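Local coordinates for autoinducer 2-binding protein LsrB (Clostridium saccharobutylicum DSM 13864, PDB 6DSP) that binds the quorum-sensing signal autoinducer-2 as a receptor of the bacterial solute-binding protein 2 family, at residues A[130-135]-A[176-181]; A[157-162]-A[225-230]; A[169-174]-A[248-253]. All coordinates share one frame; numbering follows the deposited sequence.

Contact 1 of 3, residues A[130-135]-A[176-181]; sequences LGQMLV and EKYIKS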
loop_
_atom_site.group_PDB
_atom_site.type_symbol
_atom_site.label_atom_id
_atom_site.label_comp_id
_atom_site.label_asym_id
_atom_site.label_seq_id
_atom_site.Cartn_x
_atom_site.Cartn_y
_atom_site.Cartn_z
ATOM N N LEU A 130 -1.689 5.525 -8.982
ATOM C CA LEU A 130 -2.018 4.192 -8.496
ATOM C C LEU A 130 -3.479 3.856 -8.769
ATOM O O LEU A 130 -3.787 2.728 -9.179
ATOM C CB LEU A 130 -1.662 4.071 -7.006
ATOM C CG LEU A 130 -0.148 4.088 -6.764
ATOM C CD1 LEU A 130 0.198 4.451 -5.334
ATOM C CD2 LEU A 130 0.454 2.728 -7.138
ATOM N N GLY A 131 -4.391 4.829 -8.605
ATOM C CA GLY A 131 -5.771 4.575 -8.983
ATOM C C GLY A 131 -5.919 4.236 -10.457
ATOM O O GLY A 131 -6.626 3.288 -10.815
ATOM N N GLN A 132 -5.215 4.976 -11.332
ATOM C CA GLN A 132 -5.305 4.701 -12.767
ATOM C C GLN A 132 -4.631 3.375 -13.117
ATOM O O GLN A 132 -5.118 2.638 -13.975
ATOM C CB GLN A 132 -4.703 5.873 -13.525
ATOM C CG GLN A 132 -5.584 7.091 -13.355
ATOM C CD GLN A 132 -5.059 8.342 -13.983
ATOM O OE1 GLN A 132 -5.470 9.449 -13.596
ATOM N NE2 GLN A 132 -4.177 8.200 -14.966
ATOM N N MET A 133 -3.512 3.043 -12.440
ATOM C CA MET A 133 -2.874 1.751 -12.663
ATOM C C MET A 133 -3.839 0.614 -12.364
ATOM O O MET A 133 -3.924 -0.345 -13.147
ATOM C CB MET A 133 -1.643 1.643 -11.764
ATOM C CG MET A 133 -0.908 0.326 -11.888
ATOM S SD MET A 133 0.418 0.368 -10.657
ATOM C CE MET A 133 1.115 -1.278 -10.885
ATOM N N LEU A 134 -4.580 0.695 -11.247
ATOM C CA LEU A 134 -5.550 -0.352 -10.909
ATOM C C LEU A 134 -6.591 -0.515 -12.006
ATOM O O LEU A 134 -6.865 -1.642 -12.463
ATOM C CB LEU A 134 -6.213 -0.029 -9.571
ATOM C CG LEU A 134 -5.255 -0.233 -8.390
ATOM C CD1 LEU A 134 -5.781 0.606 -7.252
ATOM C CD2 LEU A 134 -5.175 -1.695 -7.956
ATOM N N VAL A 135 -7.171 0.600 -12.452
ATOM C CA VAL A 135 -8.200 0.539 -13.481
ATOM C C VAL A 135 -7.630 0.003 -14.788
ATOM O O VAL A 135 -8.276 -0.809 -15.467
ATOM C CB VAL A 135 -8.852 1.922 -13.661
ATOM C CG1 VAL A 135 -9.842 1.867 -14.809
ATOM C CG2 VAL A 135 -9.513 2.371 -12.348
ATOM N N GLU A 176 -12.130 5.971 -8.913
ATOM C CA GLU A 176 -13.532 6.233 -9.215
ATOM C C GLU A 176 -13.688 7.450 -10.116
ATOM O O GLU A 176 -14.514 7.437 -11.030
ATOM C CB GLU A 176 -14.350 6.423 -7.936
ATOM C CG GLU A 176 -14.673 5.140 -7.192
ATOM C CD GLU A 176 -15.677 4.284 -7.964
ATOM O OE1 GLU A 176 -15.234 3.415 -8.693
ATOM O OE2 GLU A 176 -16.911 4.514 -7.910
ATOM N N LYS A 177 -12.941 8.528 -9.854
ATOM C CA LYS A 177 -13.010 9.693 -10.737
ATOM C C LYS A 177 -12.597 9.315 -12.154
ATOM O O LYS A 177 -13.222 9.749 -13.138
ATOM C CB LYS A 177 -12.097 10.794 -10.195
ATOM C CG LYS A 177 -12.575 11.496 -8.951
ATOM C CD LYS A 177 -11.515 12.528 -8.562
ATOM C CE LYS A 177 -11.798 13.187 -7.241
ATOM N NZ LYS A 177 -10.573 13.926 -6.767
ATOM N N TYR A 178 -11.554 8.506 -12.279
ATOM C CA TYR A 178 -11.054 8.088 -13.580
ATOM C C TYR A 178 -12.082 7.231 -14.302
ATOM O O TYR A 178 -12.358 7.448 -15.491
ATOM C CB TYR A 178 -9.742 7.341 -13.377
ATOM C CG TYR A 178 -9.040 6.838 -14.624
ATOM C CD1 TYR A 178 -8.435 7.718 -15.526
ATOM C CD2 TYR A 178 -8.948 5.476 -14.875
ATOM C CE1 TYR A 178 -7.775 7.250 -16.629
ATOM C CE2 TYR A 178 -8.293 5.008 -15.973
ATOM C CZ TYR A 178 -7.703 5.894 -16.854
ATOM O OH TYR A 178 -7.019 5.433 -17.938
ATOM N N ILE A 179 -12.669 6.259 -13.603
ATOM C CA ILE A 179 -13.707 5.424 -14.215
ATOM C C ILE A 179 -14.876 6.275 -14.682
ATOM O O ILE A 179 -15.383 6.110 -15.799
ATOM C CB ILE A 179 -14.179 4.332 -13.234
ATOM C CG1 ILE A 179 -13.067 3.295 -13.030
ATOM C CG2 ILE A 179 -15.470 3.665 -13.739
ATOM C CD1 ILE A 179 -13.334 2.330 -11.883
ATOM N N LYS A 180 -15.343 7.189 -13.832
ATOM C CA LYS A 180 -16.523 7.956 -14.208
ATOM C C LYS A 180 -16.233 8.873 -15.392
ATOM O O LYS A 180 -17.135 9.146 -16.208
ATOM C CB LYS A 180 -17.079 8.686 -12.975
ATOM C CG LYS A 180 -17.683 7.712 -11.961
ATOM C CD LYS A 180 -18.206 8.386 -10.684
ATOM C CE LYS A 180 -18.635 7.357 -9.596
ATOM N NZ LYS A 180 -19.627 6.345 -10.143
ATOM N N SER A 181 -14.978 9.314 -15.549
ATOM C CA SER A 181 -14.594 10.161 -16.674
ATOM C C SER A 181 -14.368 9.355 -17.953
ATOM O O SER A 181 -14.865 9.720 -19.031
ATOM C CB SER A 181 -13.314 10.908 -16.303
ATOM O OG SER A 181 -12.892 11.734 -17.371
#
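Gln-132 lays its CG methylene over one face of the Tyr-178 ring, 3.7 Å from the centroid of that ring and 16° off its normal, a CH-pi contact displaced toward the CD1 rim. The extended glutamine chain carries the flat amide outward past the CD1-CE1 side of the ring, still stacked nearly parallel to it, the planes 11° apart. Tyr-178 reaches over to the other helix with its CG anti to the backbone N (chi1 -179°).

The remaining contacts are purely apolar and centre on Val-135, whose two branches divide between the ring edge and Ile-179. Its CG1 meets the edge of the phenol in the ring plane, 3.7 Å from Tyr-178 CE2. The other branch turns to the neighbouring residue, with Val-135 CG2 3.7 Å from Ile-179 CG1.

The two segment axes approach to 9.3 Å and cross at 54°. Leu-134 packs on Trp-158 and Ile-179 on Tyr-156, both from strand 155-160: two neighbouring helices layered on a parallel sheet, as in the alpha/beta lobes of periplasmic binding proteins.

Contact 2 of 3, residues A[157-162]-A[225-230]; sequences CWHYSN and STALPG. With PAV ((2R,4S)-2-methyl-2,3,3,4-tetrahydroxytetrahydrofuran), chain C.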
loop_
_atom_site.group_PDB
_atom_site.type_symbol
_atom_site.label_atom_id
_atom_site.label_comp_id
_atom_site.label_asym_id
_atom_site.label_seq_id
_atom_site.Cartn_x
_atom_site.Cartn_y
_atom_site.Cartn_z
ATOM N N CYS A 157 -16.668 -3.538 -8.558
ATOM C CA CYS A 157 -16.612 -2.866 -7.257
ATOM C C CYS A 157 -15.191 -2.938 -6.745
ATOM O O CYS A 157 -14.324 -3.586 -7.340
ATOM C CB CYS A 157 -17.588 -3.486 -6.228
ATOM S SG CYS A 157 -17.154 -5.110 -5.593
ATOM N N TRP A 158 -14.967 -2.266 -5.610
ATOM C CA TRP A 158 -13.688 -2.249 -4.911
ATOM C C TRP A 158 -13.786 -3.103 -3.643
ATOM O O TRP A 158 -14.825 -3.109 -2.963
ATOM C CB TRP A 158 -13.310 -0.814 -4.496
ATOM C CG TRP A 158 -13.118 0.135 -5.633
ATOM C CD1 TRP A 158 -14.093 0.713 -6.397
ATOM C CD2 TRP A 158 -11.875 0.666 -6.091
ATOM N NE1 TRP A 158 -13.514 1.550 -7.330
ATOM C CE2 TRP A 158 -12.156 1.543 -7.157
ATOM C CE3 TRP A 158 -10.547 0.489 -5.698
ATOM C CZ2 TRP A 158 -11.151 2.212 -7.862
ATOM C CZ3 TRP A 158 -9.553 1.151 -6.379
ATOM C CH2 TRP A 158 -9.852 2.016 -7.439
ATOM N N HIS A 159 -12.719 -3.849 -3.359
ATOM C CA HIS A 159 -12.590 -4.691 -2.153
ATOM C C HIS A 159 -11.221 -4.386 -1.561
ATOM O O HIS A 159 -10.192 -4.694 -2.170
ATOM C CB HIS A 159 -12.712 -6.178 -2.533
ATOM C CG HIS A 159 -12.444 -7.128 -1.394
ATOM N ND1 HIS A 159 -12.366 -8.496 -1.577
ATOM C CD2 HIS A 159 -12.192 -6.907 -0.074
ATOM C CE1 HIS A 159 -12.085 -9.078 -0.419
ATOM N NE2 HIS A 159 -11.971 -8.138 0.505
ATOM N N TYR A 160 -11.204 -3.746 -0.393
ATOM C CA TYR A 160 -9.915 -3.426 0.230
ATOM C C TYR A 160 -10.057 -3.514 1.749
ATOM O O TYR A 160 -10.940 -4.206 2.264
ATOM C CB TYR A 160 -9.313 -2.145 -0.360
ATOM C CG TYR A 160 -10.118 -0.869 -0.314
ATOM C CD1 TYR A 160 -11.116 -0.610 -1.244
ATOM C CD2 TYR A 160 -9.816 0.114 0.628
ATOM C CE1 TYR A 160 -11.775 0.620 -1.250
ATOM C CE2 TYR A 160 -10.498 1.323 0.632
ATOM C CZ TYR A 160 -11.472 1.561 -0.314
ATOM O OH TYR A 160 -12.124 2.761 -0.358
ATOM N N SER A 161 -9.149 -2.853 2.469
ATOM C CA SER A 161 -9.027 -3.084 3.908
ATOM C C SER A 161 -10.121 -2.410 4.726
ATOM O O SER A 161 -10.819 -3.071 5.491
ATOM C CB SER A 161 -7.646 -2.666 4.387
ATOM O OG SER A 161 -7.416 -1.276 4.181
ATOM N N ASN A 162 -10.226 -1.087 4.652
ATOM C CA ASN A 162 -11.134 -0.369 5.533
ATOM C C ASN A 162 -11.384 1.027 4.964
ATOM O O ASN A 162 -10.645 1.507 4.093
ATOM C CB ASN A 162 -10.609 -0.337 6.993
ATOM C CG ASN A 162 -9.405 0.605 7.163
ATOM O OD1 ASN A 162 -9.543 1.804 7.021
ATOM N ND2 ASN A 162 -8.213 0.046 7.438
ATOM N N SER A 225 -3.251 -5.893 -0.070
ATOM C CA SER A 225 -2.444 -7.104 -0.153
ATOM C C SER A 225 -3.091 -8.332 0.499
ATOM O O SER A 225 -2.587 -9.444 0.301
ATOM C CB SER A 225 -1.052 -6.893 0.414
ATOM O OG SER A 225 -1.113 -6.702 1.803
ATOM N N THR A 226 -4.148 -8.150 1.288
ATOM C CA THR A 226 -4.931 -9.246 1.838
ATOM C C THR A 226 -6.175 -9.493 0.998
ATOM O O THR A 226 -6.510 -10.643 0.681
ATOM C CB THR A 226 -5.355 -8.945 3.299
ATOM O OG1 THR A 226 -4.224 -8.535 4.064
ATOM C CG2 THR A 226 -5.907 -10.179 3.945
ATOM N N ALA A 227 -6.865 -8.420 0.612
ATOM C CA ALA A 227 -8.060 -8.589 -0.216
ATOM C C ALA A 227 -7.763 -9.295 -1.526
ATOM O O ALA A 227 -8.575 -10.097 -1.989
ATOM C CB ALA A 227 -8.671 -7.232 -0.521
ATOM N N LEU A 228 -6.616 -9.001 -2.165
ATOM C CA LEU A 228 -6.346 -9.606 -3.468
ATOM C C LEU A 228 -6.194 -11.121 -3.389
ATOM O O LEU A 228 -6.915 -11.832 -4.105
ATOM C CB LEU A 228 -5.152 -8.910 -4.139
ATOM C CG LEU A 228 -4.787 -9.559 -5.485
ATOM C CD1 LEU A 228 -5.974 -9.569 -6.488
ATOM C CD2 LEU A 228 -3.589 -8.863 -6.111
ATOM N N PRO A 229 -5.311 -11.688 -2.552
ATOM C CA PRO A 229 -5.257 -13.160 -2.479
ATOM C C PRO A 229 -6.526 -13.752 -1.903
ATOM O O PRO A 229 -6.932 -14.843 -2.317
ATOM C CB PRO A 229 -4.023 -13.442 -1.615
ATOM C CG PRO A 229 -3.786 -12.128 -0.832
ATOM C CD PRO A 229 -4.210 -11.038 -1.808
ATOM N N GLY A 230 -7.207 -13.049 -0.996
ATOM C CA GLY A 230 -8.459 -13.586 -0.489
ATOM C C GLY A 230 -9.519 -13.659 -1.572
ATOM O O GLY A 230 -10.286 -14.625 -1.639
HETATM O O2 PAV C . -2.154 -2.306 -1.253
HETATM C C2 PAV C . -1.202 -2.510 -0.189
HETATM C C1 PAV C . 0.010 -3.360 -0.630
HETATM O O5 PAV C . -1.937 -3.447 0.777
HETATM C C5 PAV C . -1.385 -3.259 2.007
HETATM C C4 PAV C . -0.451 -2.038 1.921
HETATM O O4 PAV C . -0.645 -1.181 3.042
HETATM C C3 PAV C . -0.860 -1.431 0.575
HETATM O O3 PAV C . 0.219 -0.746 -0.002
HETATM O O13 PAV C . -1.976 -0.586 0.742
#
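A single methyl group, CB of Ala-227, sits over the centre of the His-159 imidazole, and almost the whole contact between strand and helix rests on it. The carbon stands 3.6 Å from the centroid of the His-159 ring and 14° off the normal, a CH-pi contact nearly square over the face. The same methyl also touches the strand backbone, with Ala-227 CB 3.4 Å from His-159 O, so it nestles in the angle between the carbonyl and the ring of one residue. The histidine's CG lies anti to its own N (chi1 174°), which swings the ring off the strand toward the helix. With so small a side chain between them, the backbones come close: the CA atoms of Tyr-160 and Ala-227 are 5.5 Å apart.

Both ring nitrogens of His-159 are hydrogen-bonded, NE2 to Ser-196 OG and ND1 to Gln-231 OE1. On the helix side, the Asp-224 carboxylate binds the backbone N of Thr-226 and of Ala-227.

Two residues before the methyl, the chain reaches the ligand. Ser-225 N donates to O5 of the bound autoinducer-2, 2.9 Å away, with an N-H...O angle of 150°. The hydroxyl of Ser-225 instead bonds Asn-33 OD1.

Chemically, the buried imidazole is fixed in rotation by its two polar partners and offers its flat face to the alanine. Asp-224 and the packing of Ala-227 on the strand are consistent with a turn held in place so that Ser-225 N points at the ligand's ring oxygen.

Contact 3 of 3, residues A[169-174]-A[248-253]; sequences NSWQVE and TGFASP. With PAV ((2R,4S)-2-methyl-2,3,3,4-tetrahydroxytetrahydrofuran), chain C.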
loop_
_atom_site.group_PDB
_atom_site.type_symbol
_atom_site.label_atom_id
_atom_site.label_comp_id
_atom_site.label_asym_id
_atom_site.label_seq_id
_atom_site.Cartn_x
_atom_site.Cartn_y
_atom_site.Cartn_z
ATOM N N ASN A 169 -7.807 4.381 0.431
ATOM C CA ASN A 169 -8.934 5.247 0.107
ATOM C C ASN A 169 -8.558 6.335 -0.900
ATOM O O ASN A 169 -9.374 6.687 -1.751
ATOM C CB ASN A 169 -9.548 5.803 1.386
ATOM C CG ASN A 169 -10.335 4.747 2.104
ATOM O OD1 ASN A 169 -11.449 4.436 1.704
ATOM N ND2 ASN A 169 -9.741 4.147 3.117
ATOM N N SER A 170 -7.330 6.851 -0.852
ATOM C CA SER A 170 -6.953 7.854 -1.843
ATOM C C SER A 170 -6.952 7.252 -3.239
ATOM O O SER A 170 -7.326 7.929 -4.207
ATOM C CB SER A 170 -5.613 8.519 -1.490
ATOM O OG SER A 170 -4.491 7.687 -1.723
ATOM N N TRP A 171 -6.571 5.980 -3.362
ATOM C CA TRP A 171 -6.602 5.334 -4.667
ATOM C C TRP A 171 -8.027 5.100 -5.143
ATOM O O TRP A 171 -8.303 5.245 -6.330
ATOM C CB TRP A 171 -5.826 4.020 -4.640
ATOM C CG TRP A 171 -4.450 4.129 -4.062
ATOM C CD1 TRP A 171 -3.664 5.225 -3.965
ATOM C CD2 TRP A 171 -3.747 3.069 -3.401
ATOM N NE1 TRP A 171 -2.500 4.923 -3.292
ATOM C CE2 TRP A 171 -2.538 3.600 -2.932
ATOM C CE3 TRP A 171 -4.027 1.713 -3.162
ATOM C CZ2 TRP A 171 -1.603 2.818 -2.248
ATOM C CZ3 TRP A 171 -3.108 0.953 -2.461
ATOM C CH2 TRP A 171 -1.910 1.513 -2.007
ATOM N N GLN A 172 -8.924 4.676 -4.249
ATOM C CA GLN A 172 -10.318 4.472 -4.613
ATOM C C GLN A 172 -10.926 5.773 -5.104
ATOM O O GLN A 172 -11.586 5.794 -6.141
ATOM C CB GLN A 172 -11.084 3.898 -3.421
ATOM C CG GLN A 172 -12.461 3.396 -3.741
ATOM C CD GLN A 172 -13.567 4.412 -3.657
ATOM O OE1 GLN A 172 -13.342 5.588 -3.543
ATOM N NE2 GLN A 172 -14.787 3.925 -3.754
ATOM N N VAL A 173 -10.633 6.871 -4.429
ATOM C CA VAL A 173 -11.214 8.150 -4.844
ATOM C C VAL A 173 -10.746 8.517 -6.242
ATOM O O VAL A 173 -11.545 8.927 -7.095
ATOM C CB VAL A 173 -10.883 9.244 -3.816
ATOM C CG1 VAL A 173 -11.211 10.599 -4.378
ATOM C CG2 VAL A 173 -11.648 8.989 -2.526
ATOM N N GLU A 174 -9.448 8.379 -6.502
ATOM C CA GLU A 174 -8.925 8.734 -7.818
ATOM C C GLU A 174 -9.343 7.729 -8.877
ATOM O O GLU A 174 -9.634 8.125 -10.019
ATOM C CB GLU A 174 -7.408 8.848 -7.760
ATOM C CG GLU A 174 -6.934 10.081 -6.973
ATOM C CD GLU A 174 -7.545 11.359 -7.520
ATOM O OE1 GLU A 174 -7.542 11.520 -8.751
ATOM O OE2 GLU A 174 -8.076 12.158 -6.718
ATOM N N THR A 248 -8.177 -7.990 -10.033
ATOM C CA THR A 248 -6.842 -7.411 -10.048
ATOM C C THR A 248 -6.666 -6.646 -8.753
ATOM O O THR A 248 -7.584 -6.589 -7.930
ATOM C CB THR A 248 -6.605 -6.528 -11.286
ATOM O OG1 THR A 248 -5.203 -6.270 -11.417
ATOM C CG2 THR A 248 -7.397 -5.225 -11.225
ATOM N N GLY A 249 -5.483 -6.074 -8.552
ATOM C CA GLY A 249 -5.215 -5.410 -7.294
ATOM C C GLY A 249 -3.729 -5.329 -7.051
ATOM O O GLY A 249 -2.928 -5.434 -7.979
ATOM N N PHE A 250 -3.383 -5.109 -5.779
ATOM C CA PHE A 250 -1.991 -4.970 -5.368
ATOM C C PHE A 250 -1.610 -6.067 -4.374
ATOM O O PHE A 250 -2.277 -6.222 -3.333
ATOM C CB PHE A 250 -1.767 -3.621 -4.679
ATOM C CG PHE A 250 -1.847 -2.413 -5.600
ATOM C CD1 PHE A 250 -1.415 -2.460 -6.953
ATOM C CD2 PHE A 250 -2.303 -1.201 -5.088
ATOM C CE1 PHE A 250 -1.461 -1.311 -7.744
ATOM C CE2 PHE A 250 -2.339 -0.047 -5.874
ATOM C CZ PHE A 250 -1.919 -0.107 -7.206
ATOM N N ALA A 251 -0.491 -6.753 -4.637
ATOM C CA ALA A 251 0.071 -7.696 -3.672
ATOM C C ALA A 251 1.470 -8.052 -4.130
ATOM O O ALA A 251 1.781 -7.990 -5.323
ATOM C CB ALA A 251 -0.783 -8.968 -3.538
ATOM N N SER A 252 2.321 -8.432 -3.173
ATOM C CA SER A 252 3.652 -8.885 -3.535
ATOM C C SER A 252 3.547 -10.172 -4.363
ATOM O O SER A 252 2.650 -10.997 -4.156
ATOM C CB SER A 252 4.561 -9.013 -2.304
ATOM O OG SER A 252 3.939 -9.742 -1.250
ATOM N N PRO A 253 4.445 -10.359 -5.328
ATOM C CA PRO A 253 4.208 -11.397 -6.346
ATOM C C PRO A 253 4.260 -12.823 -5.833
ATOM O O PRO A 253 3.484 -13.657 -6.320
ATOM C CB PRO A 253 5.286 -11.104 -7.397
ATOM C CG PRO A 253 6.360 -10.331 -6.631
ATOM C CD PRO A 253 5.602 -9.498 -5.640
HETATM O O2 PAV C . -2.154 -2.306 -1.253
HETATM C C2 PAV C . -1.202 -2.510 -0.189
HETATM C C1 PAV C . 0.010 -3.360 -0.630
HETATM O O5 PAV C . -1.937 -3.447 0.777
HETATM C C5 PAV C . -1.385 -3.259 2.007
HETATM C C4 PAV C . -0.451 -2.038 1.921
HETATM O O4 PAV C . -0.645 -1.181 3.042
HETATM C C3 PAV C . -0.860 -1.431 0.575
HETATM O O3 PAV C . 0.219 -0.746 -0.002
HETATM O O13 PAV C . -1.976 -0.586 0.742
#
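Trp-171, on a helix, and Phe-250, just past the end of strand 246-249, meet across a wide backbone gap, the nearest CA atoms (Trp-171 and Gly-249) lying 11.1 Å apart. Only these two long aromatic side chains bridge it. The edge of Phe-250 points at the face of the indole in an offset edge-to-face pair, planes at 84° and centroids of the two six-membered rings 5.2 Å apart. Phe-250 has its CG anti to the carbonyl carbon (chi1 -70°), which sends the ring toward the indole. Its CE2 stands over the indole rim, and the closest approach is Trp-171 CZ3 to Phe-250 CD2, 3.5 Å.

CZ3 also meets autoinducer-2, whose O2 lies in the indole plane at its edge, 3.6 Å from Trp-171 CZ3, while O13 approaches Trp-171 CH2 obliquely at 3.5 Å. Phe-250 touches O2 through its CB at 3.7 Å. Behind the pair, Leu-130 and Leu-134 of helix 127-144 pack against the aromatics, and Trp-271 makes a second edge-to-face contact with Phe-250.

Toward the ligand these side chains offer carbon, the indole through CZ3 and CH2 and Phe-250 through CB, whereas Lys-29, Asp-110, Asp-167, Gln-168 and Ser-225 N supply hydrogen bonds.

In the fold
All three contacts belong to the lobe built on the parallel four-stranded sheet that includes strands 155-160 and 246-249. Along the chain their segments interleave: 130-135, 157-162, 169-174, 176-181, 225-230, 248-253. Contacts 1 and 3 share helix 166-182. Centre to centre, contacts 1 and 3 are about 10 Å apart, contacts 2 and 3 about 8 Å, and contacts 1 and 2 about 16 Å. Glu-176 OE1 binds Trp-158 NE1, joining contacts 1 and 2, while Tyr-160 OH meets Asn-169 OD1 between contacts 2 and 3. Contacts 2 and 3 both reach autoinducer-2; contact 1 does not touch it with its own pairs, but Leu-130 and Leu-134 of its helix pack on Trp-171 and Phe-250.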